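Local coordinates for protein 11R-lipoxygenase (Gersemia fruticosa, PDB 3VF1) that probably oxygenates polyunsaturated fatty acids with a non-heme iron, under calcium regulation through a C2-like PLAT domain, at residues A84-E90 against K129-E135; D98-K103 against P122-I128. All blocks are in the same frame, centred on the assembly; numbering follows the deposited sequence.

Interaction 1: residues A84-E90 against K129-E135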
loop_
_atom_site.group_PDB
_atom_site.type_symbol
_atom_site.label_atom_id
_atom_site.label_comp_id
_atom_site.label_asym_id
_atom_site.label_seq_id
_atom_site.Cartn_x
_atom_site.Cartn_y
_atom_site.Cartn_z
ATOM N N ALA A 84 0.431 -35.886 -6.063
ATOM C CA ALA A 84 1.327 -34.767 -5.804
ATOM C C ALA A 84 0.798 -33.486 -6.440
ATOM O O ALA A 84 1.025 -32.392 -5.927
ATOM C CB ALA A 84 2.717 -35.080 -6.327
ATOM N N MET A 85 0.091 -33.630 -7.557
ATOM C CA MET A 85 -0.442 -32.480 -8.273
ATOM C C MET A 85 -1.567 -32.894 -9.214
ATOM O O MET A 85 -1.754 -34.076 -9.494
ATOM C CB MET A 85 0.669 -31.799 -9.070
ATOM C CG MET A 85 1.209 -32.634 -10.216
ATOM S SD MET A 85 2.650 -31.891 -11.004
ATOM C CE MET A 85 3.861 -32.043 -9.696
ATOM N N ILE A 86 -2.313 -31.905 -9.696
ATOM C CA ILE A 86 -3.385 -32.139 -10.652
ATOM C C ILE A 86 -3.231 -31.174 -11.816
ATOM O O ILE A 86 -2.618 -30.118 -11.675
ATOM C CB ILE A 86 -4.772 -31.925 -10.015
ATOM C CG1 ILE A 86 -4.998 -30.440 -9.714
ATOM C CG2 ILE A 86 -4.907 -32.761 -8.749
ATOM C CD1 ILE A 86 -6.341 -30.133 -9.080
ATOM N N THR A 87 -3.786 -31.539 -12.964
ATOM C CA THR A 87 -3.753 -30.670 -14.133
ATOM C C THR A 87 -5.172 -30.413 -14.623
ATOM O O THR A 87 -5.976 -31.335 -14.740
ATOM C CB THR A 87 -2.922 -31.285 -15.272
ATOM O OG1 THR A 87 -1.629 -31.658 -14.776
ATOM C CG2 THR A 87 -2.759 -30.291 -16.411
ATOM N N LEU A 88 -5.472 -29.150 -14.908
ATOM C CA LEU A 88 -6.810 -28.752 -15.320
ATOM C C LEU A 88 -6.774 -28.126 -16.707
ATOM O O LEU A 88 -5.891 -27.325 -17.012
ATOM C CB LEU A 88 -7.398 -27.768 -14.309
ATOM C CG LEU A 88 -7.650 -28.353 -12.917
ATOM C CD1 LEU A 88 -7.848 -27.246 -11.893
ATOM C CD2 LEU A 88 -8.855 -29.283 -12.941
ATOM N N LYS A 89 -7.734 -28.501 -17.545
ATOM C CA LYS A 89 -7.789 -28.018 -18.919
ATOM C C LYS A 89 -9.227 -27.706 -19.308
ATOM O O LYS A 89 -10.142 -28.462 -18.985
ATOM C CB LYS A 89 -7.210 -29.074 -19.866
ATOM C CG LYS A 89 -7.359 -28.753 -21.349
ATOM C CD LYS A 89 -6.470 -27.597 -21.772
ATOM C CE LYS A 89 -6.683 -27.240 -23.234
ATOM N NZ LYS A 89 -5.846 -26.083 -23.657
ATOM N N GLU A 90 -9.424 -26.588 -20.000
ATOM C CA GLU A 90 -10.756 -26.206 -20.447
ATOM C C GLU A 90 -11.347 -27.319 -21.307
ATOM O O GLU A 90 -10.747 -27.745 -22.294
ATOM C CB GLU A 90 -10.714 -24.880 -21.216
ATOM C CG GLU A 90 -10.043 -24.953 -22.579
ATOM C CD GLU A 90 -10.995 -25.371 -23.687
ATOM O OE1 GLU A 90 -12.214 -25.462 -23.428
ATOM O OE2 GLU A 90 -10.522 -25.608 -24.818
ATOM N N LYS A 129 -6.861 -21.716 -19.932
ATOM C CA LYS A 129 -6.383 -22.775 -20.817
ATOM C C LYS A 129 -6.007 -24.015 -20.004
ATOM O O LYS A 129 -6.813 -24.932 -19.857
ATOM C CB LYS A 129 -5.186 -22.302 -21.652
ATOM C CG LYS A 129 -5.295 -20.878 -22.175
ATOM C CD LYS A 129 -4.282 -20.606 -23.283
ATOM C CE LYS A 129 -2.885 -21.081 -22.905
ATOM N NZ LYS A 129 -1.884 -20.751 -23.956
ATOM N N GLN A 130 -4.793 -24.030 -19.458
ATOM C CA GLN A 130 -4.295 -25.190 -18.730
ATOM C C GLN A 130 -3.623 -24.758 -17.432
ATOM O O GLN A 130 -2.720 -23.923 -17.441
ATOM C CB GLN A 130 -3.313 -25.979 -19.597
ATOM C CG GLN A 130 -2.745 -27.218 -18.923
ATOM C CD GLN A 130 -1.852 -28.022 -19.848
ATOM O OE1 GLN A 130 -1.838 -27.806 -21.060
ATOM N NE2 GLN A 130 -1.097 -28.955 -19.278
ATOM N N LEU A 131 -4.067 -25.335 -16.320
ATOM C CA LEU A 131 -3.565 -24.958 -15.004
ATOM C C LEU A 131 -3.129 -26.178 -14.203
ATOM O O LEU A 131 -3.900 -27.116 -14.015
ATOM C CB LEU A 131 -4.647 -24.199 -14.233
ATOM C CG LEU A 131 -4.325 -23.874 -12.773
ATOM C CD1 LEU A 131 -3.217 -22.836 -12.681
ATOM C CD2 LEU A 131 -5.573 -23.401 -12.050
ATOM N N VAL A 132 -1.892 -26.151 -13.720
ATOM C CA VAL A 132 -1.369 -27.231 -12.887
ATOM C C VAL A 132 -1.281 -26.779 -11.431
ATOM O O VAL A 132 -0.701 -25.738 -11.126
ATOM C CB VAL A 132 0.018 -27.709 -13.367
ATOM C CG1 VAL A 132 1.018 -26.554 -13.396
ATOM C CG2 VAL A 132 0.527 -28.839 -12.481
ATOM N N VAL A 133 -1.865 -27.570 -10.537
ATOM C CA VAL A 133 -1.939 -27.214 -9.125
ATOM C C VAL A 133 -1.279 -28.274 -8.251
ATOM O O VAL A 133 -1.650 -29.445 -8.296
ATOM C CB VAL A 133 -3.405 -27.051 -8.679
ATOM C CG1 VAL A 133 -3.474 -26.555 -7.242
ATOM C CG2 VAL A 133 -4.143 -26.102 -9.612
ATOM N N TYR A 134 -0.300 -27.859 -7.453
ATOM C CA TYR A 134 0.372 -28.768 -6.532
ATOM C C TYR A 134 -0.520 -29.071 -5.340
ATOM O O TYR A 134 -1.536 -28.410 -5.129
ATOM C CB TYR A 134 1.674 -28.158 -6.013
ATOM C CG TYR A 134 2.650 -27.738 -7.085
ATOM C CD1 TYR A 134 3.597 -28.626 -7.576
ATOM C CD2 TYR A 134 2.639 -26.449 -7.593
ATOM C CE1 TYR A 134 4.497 -28.241 -8.548
ATOM C CE2 TYR A 134 3.530 -26.058 -8.562
ATOM C CZ TYR A 134 4.456 -26.956 -9.037
ATOM O OH TYR A 134 5.341 -26.547 -10.004
ATOM N N GLU A 135 -0.127 -30.068 -4.556
ATOM C CA GLU A 135 -0.805 -30.366 -3.302
ATOM C C GLU A 135 -0.330 -29.369 -2.246
ATOM O O GLU A 135 0.783 -28.851 -2.333
ATOM C CB GLU A 135 -0.512 -31.806 -2.874
ATOM C CG GLU A 135 -1.495 -32.381 -1.865
ATOM C CD GLU A 135 -1.159 -32.013 -0.432
ATOM O OE1 GLU A 135 0.006 -31.651 -0.165
ATOM O OE2 GLU A 135 -2.061 -32.092 0.431
#
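Met85 and Tyr134 form a non-hydrogen-bonded pair in an antiparallel ladder between strands 84-90 and 130-134 of the PLAT beta sandwich, their side chains side by side on one face. Met85 CB lies 3.4 Å from Val133 O, beside the carbonyl of the partner strand. CG stands between the backbone N and the carbonyl carbon (chi1 67°), and the extended chi2 brings SD to Val132 CG2 at 4.0 Å. The bend at chi3 turns CE to Tyr134 CE1, an apolar contact of 4.0 Å, while SD, 5.5 Å from the ring centroid, makes an oblique Met-aromatic contact. A flexible thioether suits this place, since it can touch a branched valine with its sulfur and a flat ring with its methyl under helix 148-164, where Tyr134 OH bonds Glu157. On the opposite face Ile86 CG1 packs 3.9 Å from Val133 CB; Ile86, Leu131 and Val133 also touch strand 116-124 of the other sheet. Leu88 N gives to Leu131 O at 2.7 Å, and Ile86 and Val133 exchange two bonds. Backbone bonds thus fix the register; the Ile86, Leu88, Leu131 and Val133 face is apolar, the other apolar near helix 148-164 but polar and exposed towards Lys89 and Gln130.

Interaction 2: residues D98-K103 against P122-I128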
loop_
_atom_site.group_PDB
_atom_site.type_symbol
_atom_site.label_atom_id
_atom_site.label_comp_id
_atom_site.label_asym_id
_atom_site.label_seq_id
_atom_site.Cartn_x
_atom_site.Cartn_y
_atom_site.Cartn_z
ATOM N N ASP A 98 -14.822 -19.288 -18.075
ATOM C CA ASP A 98 -13.638 -19.516 -17.258
ATOM C C ASP A 98 -14.051 -19.846 -15.830
ATOM O O ASP A 98 -14.751 -19.071 -15.179
ATOM C CB ASP A 98 -12.723 -18.293 -17.275
ATOM C CG ASP A 98 -12.041 -18.092 -18.613
ATOM O OD1 ASP A 98 -11.821 -19.094 -19.326
ATOM O OD2 ASP A 98 -11.722 -16.933 -18.951
ATOM N N TRP A 99 -13.620 -21.008 -15.355
ATOM C CA TRP A 99 -13.960 -21.465 -14.014
ATOM C C TRP A 99 -12.932 -20.974 -13.002
ATOM O O TRP A 99 -11.754 -21.317 -13.089
ATOM C CB TRP A 99 -14.020 -22.994 -13.987
ATOM C CG TRP A 99 -14.777 -23.556 -12.821
ATOM C CD1 TRP A 99 -15.275 -22.867 -11.753
ATOM C CD2 TRP A 99 -15.129 -24.931 -12.610
ATOM N NE1 TRP A 99 -15.914 -23.726 -10.890
ATOM C CE2 TRP A 99 -15.837 -24.998 -11.393
ATOM C CE3 TRP A 99 -14.912 -26.109 -13.332
ATOM C CZ2 TRP A 99 -16.330 -26.197 -10.883
ATOM C CZ3 TRP A 99 -15.403 -27.298 -12.822
ATOM C CH2 TRP A 99 -16.102 -27.333 -11.609
ATOM N N TYR A 100 -13.382 -20.166 -12.049
ATOM C CA TYR A 100 -12.517 -19.725 -10.961
ATOM C C TYR A 100 -12.669 -20.680 -9.785
ATOM O O TYR A 100 -13.699 -20.690 -9.108
ATOM C CB TYR A 100 -12.853 -18.296 -10.533
ATOM C CG TYR A 100 -11.966 -17.786 -9.423
ATOM C CD1 TYR A 100 -10.694 -17.301 -9.693
ATOM C CD2 TYR A 100 -12.396 -17.799 -8.105
ATOM C CE1 TYR A 100 -9.876 -16.839 -8.679
ATOM C CE2 TYR A 100 -11.587 -17.339 -7.084
ATOM C CZ TYR A 100 -10.328 -16.859 -7.377
ATOM O OH TYR A 100 -9.518 -16.400 -6.364
ATOM N N ILE A 101 -11.635 -21.479 -9.547
ATOM C CA ILE A 101 -11.698 -22.545 -8.555
ATOM C C ILE A 101 -10.938 -22.183 -7.282
ATOM O O ILE A 101 -9.767 -21.805 -7.330
ATOM C CB ILE A 101 -11.125 -23.855 -9.126
ATOM C CG1 ILE A 101 -11.938 -24.294 -10.346
ATOM C CG2 ILE A 101 -11.124 -24.946 -8.063
ATOM C CD1 ILE A 101 -11.356 -25.480 -11.082
ATOM N N ALA A 102 -11.616 -22.302 -6.145
ATOM C CA ALA A 102 -10.992 -22.064 -4.851
ATOM C C ALA A 102 -9.974 -23.159 -4.563
ATOM O O ALA A 102 -8.779 -22.890 -4.436
ATOM C CB ALA A 102 -12.045 -22.014 -3.755
ATOM N N LYS A 103 -10.454 -24.396 -4.462
ATOM C CA LYS A 103 -9.577 -25.540 -4.248
ATOM C C LYS A 103 -10.249 -26.842 -4.671
ATOM O O LYS A 103 -11.466 -26.899 -4.842
ATOM C CB LYS A 103 -9.157 -25.627 -2.779
ATOM C CG LYS A 103 -10.312 -25.803 -1.808
ATOM C CD LYS A 103 -9.838 -25.689 -0.367
ATOM C CE LYS A 103 -10.995 -25.774 0.614
ATOM N NZ LYS A 103 -10.546 -25.579 2.020
ATOM N N PRO A 122 -4.961 -26.328 -2.948
ATOM C CA PRO A 122 -5.273 -24.895 -2.892
ATOM C C PRO A 122 -4.985 -24.230 -4.233
ATOM O O PRO A 122 -3.845 -24.266 -4.696
ATOM C CB PRO A 122 -4.324 -24.365 -1.808
ATOM C CG PRO A 122 -3.864 -25.574 -1.053
ATOM C CD PRO A 122 -3.851 -26.682 -2.048
ATOM N N CYS A 123 -6.004 -23.638 -4.847
ATOM C CA CYS A 123 -5.884 -23.127 -6.208
ATOM C C CYS A 123 -6.071 -21.610 -6.273
ATOM O O CYS A 123 -5.094 -20.864 -6.348
ATOM C CB CYS A 123 -6.898 -23.829 -7.115
ATOM S SG CYS A 123 -6.833 -23.319 -8.843
ATOM N N TYR A 124 -7.322 -21.162 -6.244
ATOM C CA TYR A 124 -7.633 -19.738 -6.335
ATOM C C TYR A 124 -7.084 -19.135 -7.627
ATOM O O TYR A 124 -6.374 -18.129 -7.609
ATOM C CB TYR A 124 -7.089 -19.004 -5.111
ATOM C CG TYR A 124 -7.576 -19.607 -3.815
ATOM C CD1 TYR A 124 -8.871 -19.385 -3.373
ATOM C CD2 TYR A 124 -6.751 -20.414 -3.047
ATOM C CE1 TYR A 124 -9.329 -19.941 -2.195
ATOM C CE2 TYR A 124 -7.199 -20.974 -1.866
ATOM C CZ TYR A 124 -8.490 -20.735 -1.446
ATOM O OH TYR A 124 -8.949 -21.290 -0.271
ATOM N N ARG A 125 -7.426 -19.767 -8.744
ATOM C CA ARG A 125 -7.005 -19.311 -10.061
ATOM C C ARG A 125 -8.124 -19.542 -11.067
ATOM O O ARG A 125 -9.012 -20.365 -10.840
ATOM C CB ARG A 125 -5.771 -20.087 -10.527
ATOM C CG ARG A 125 -4.590 -20.065 -9.573
ATOM C CD ARG A 125 -3.790 -18.782 -9.685
ATOM N NE ARG A 125 -2.408 -18.972 -9.244
ATOM C CZ ARG A 125 -1.416 -19.390 -10.026
ATOM N NH1 ARG A 125 -1.632 -19.668 -11.307
ATOM N NH2 ARG A 125 -0.198 -19.529 -9.527
ATOM N N TRP A 126 -8.082 -18.813 -12.176
ATOM C CA TRP A 126 -8.938 -19.117 -13.315
ATOM C C TRP A 126 -8.243 -20.190 -14.144
ATOM O O TRP A 126 -7.031 -20.130 -14.344
ATOM C CB TRP A 126 -9.168 -17.874 -14.175
ATOM C CG TRP A 126 -9.824 -16.731 -13.459
ATOM C CD1 TRP A 126 -9.205 -15.751 -12.740
ATOM C CD2 TRP A 126 -11.227 -16.440 -13.406
ATOM N NE1 TRP A 126 -10.133 -14.871 -12.239
ATOM C CE2 TRP A 126 -11.383 -15.273 -12.633
ATOM C CE3 TRP A 126 -12.365 -17.055 -13.935
ATOM C CZ2 TRP A 126 -12.630 -14.709 -12.375
ATOM C CZ3 TRP A 126 -13.602 -16.495 -13.677
ATOM C CH2 TRP A 126 -13.726 -15.334 -12.905
ATOM N N VAL A 127 -9.000 -21.174 -14.620
ATOM C CA VAL A 127 -8.418 -22.231 -15.444
ATOM C C VAL A 127 -7.968 -21.685 -16.796
ATOM O O VAL A 127 -6.841 -21.933 -17.230
ATOM C CB VAL A 127 -9.399 -23.406 -15.671
ATOM C CG1 VAL A 127 -9.757 -24.063 -14.348
ATOM C CG2 VAL A 127 -10.653 -22.944 -16.403
ATOM N N ILE A 128 -8.844 -20.928 -17.449
ATOM C CA ILE A 128 -8.560 -20.386 -18.772
ATOM C C ILE A 128 -8.161 -21.501 -19.748
ATOM O O ILE A 128 -9.030 -22.156 -20.323
ATOM C CB ILE A 128 -7.467 -19.298 -18.710
ATOM C CG1 ILE A 128 -7.869 -18.208 -17.714
ATOM C CG2 ILE A 128 -7.237 -18.694 -20.088
ATOM C CD1 ILE A 128 -6.809 -17.149 -17.506
#
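Tyr100 and Trp126 meet in an edge-to-face stack at the open end of the antiparallel hairpin 100-109/116-124, part of the PLAT beta sandwich. The edge of the tyrosine ring is turned to the indole face, with planes at 55°; CD1 lies 3.6 Å from Trp126 NE1. Behind it, Tyr100 CB sits over the six-membered ring in a CH-pi contact, 3.6 Å from its centroid. With CG set opposite the backbone N (chi1 -179°), the phenol extends along the partner strand until OH comes 3.8 Å from Tyr124 CB. Tyrosine is long enough to touch the indole with CB and CD1 and still put OH by Tyr124, and the indole face is broad enough to take CB and ring edge together. Asp98 O approaches the rim of the indole near its plane, and Lys191 makes a cation-pi contact with the same tryptophan.

The backbone sets these rings in place. Ile101 N bonds Arg125 O at 3.1 Å, and Val127 N bonds Trp99 O, while Tyr124 and Arg125 both face Ile101 in a G1 beta bulge, where the chain also turns a corner at Arg125. Farther out, Asp192 OD1 accepts a bond from the backbone N of Trp126. Asp98 and nearby Gly33 are predicted calcium ligands, so the aromatic cluster probably borders a calcium site. Beyond the bulge, Ala102 O stands 3.3 Å above the centre of the Tyr124 ring.

Overall arrangement
The two contacts belong to opposing sheets of one PLAT sandwich. Strand 83-90 is followed in the chain by 100-109, and 116-124 by 130-134, so the 84-90/129-135 pair encloses the hairpin of interaction 2. Interaction 1 is a regular ladder with an apolar middle and exposed lysines and glutamine at one end. Interaction 2 is more buried and less regular: its pairing is broken by bulges, aromatic rings dominate its side-chain contacts, and it reaches the predicted calcium site. The two meet between the sheets, where Leu131 CD2 packs 3.4 Å from Cys123 SG and Val133 CG1 lies against Pro122 O, and also at the loop edge, where Glu90 CB meets Ile128 O.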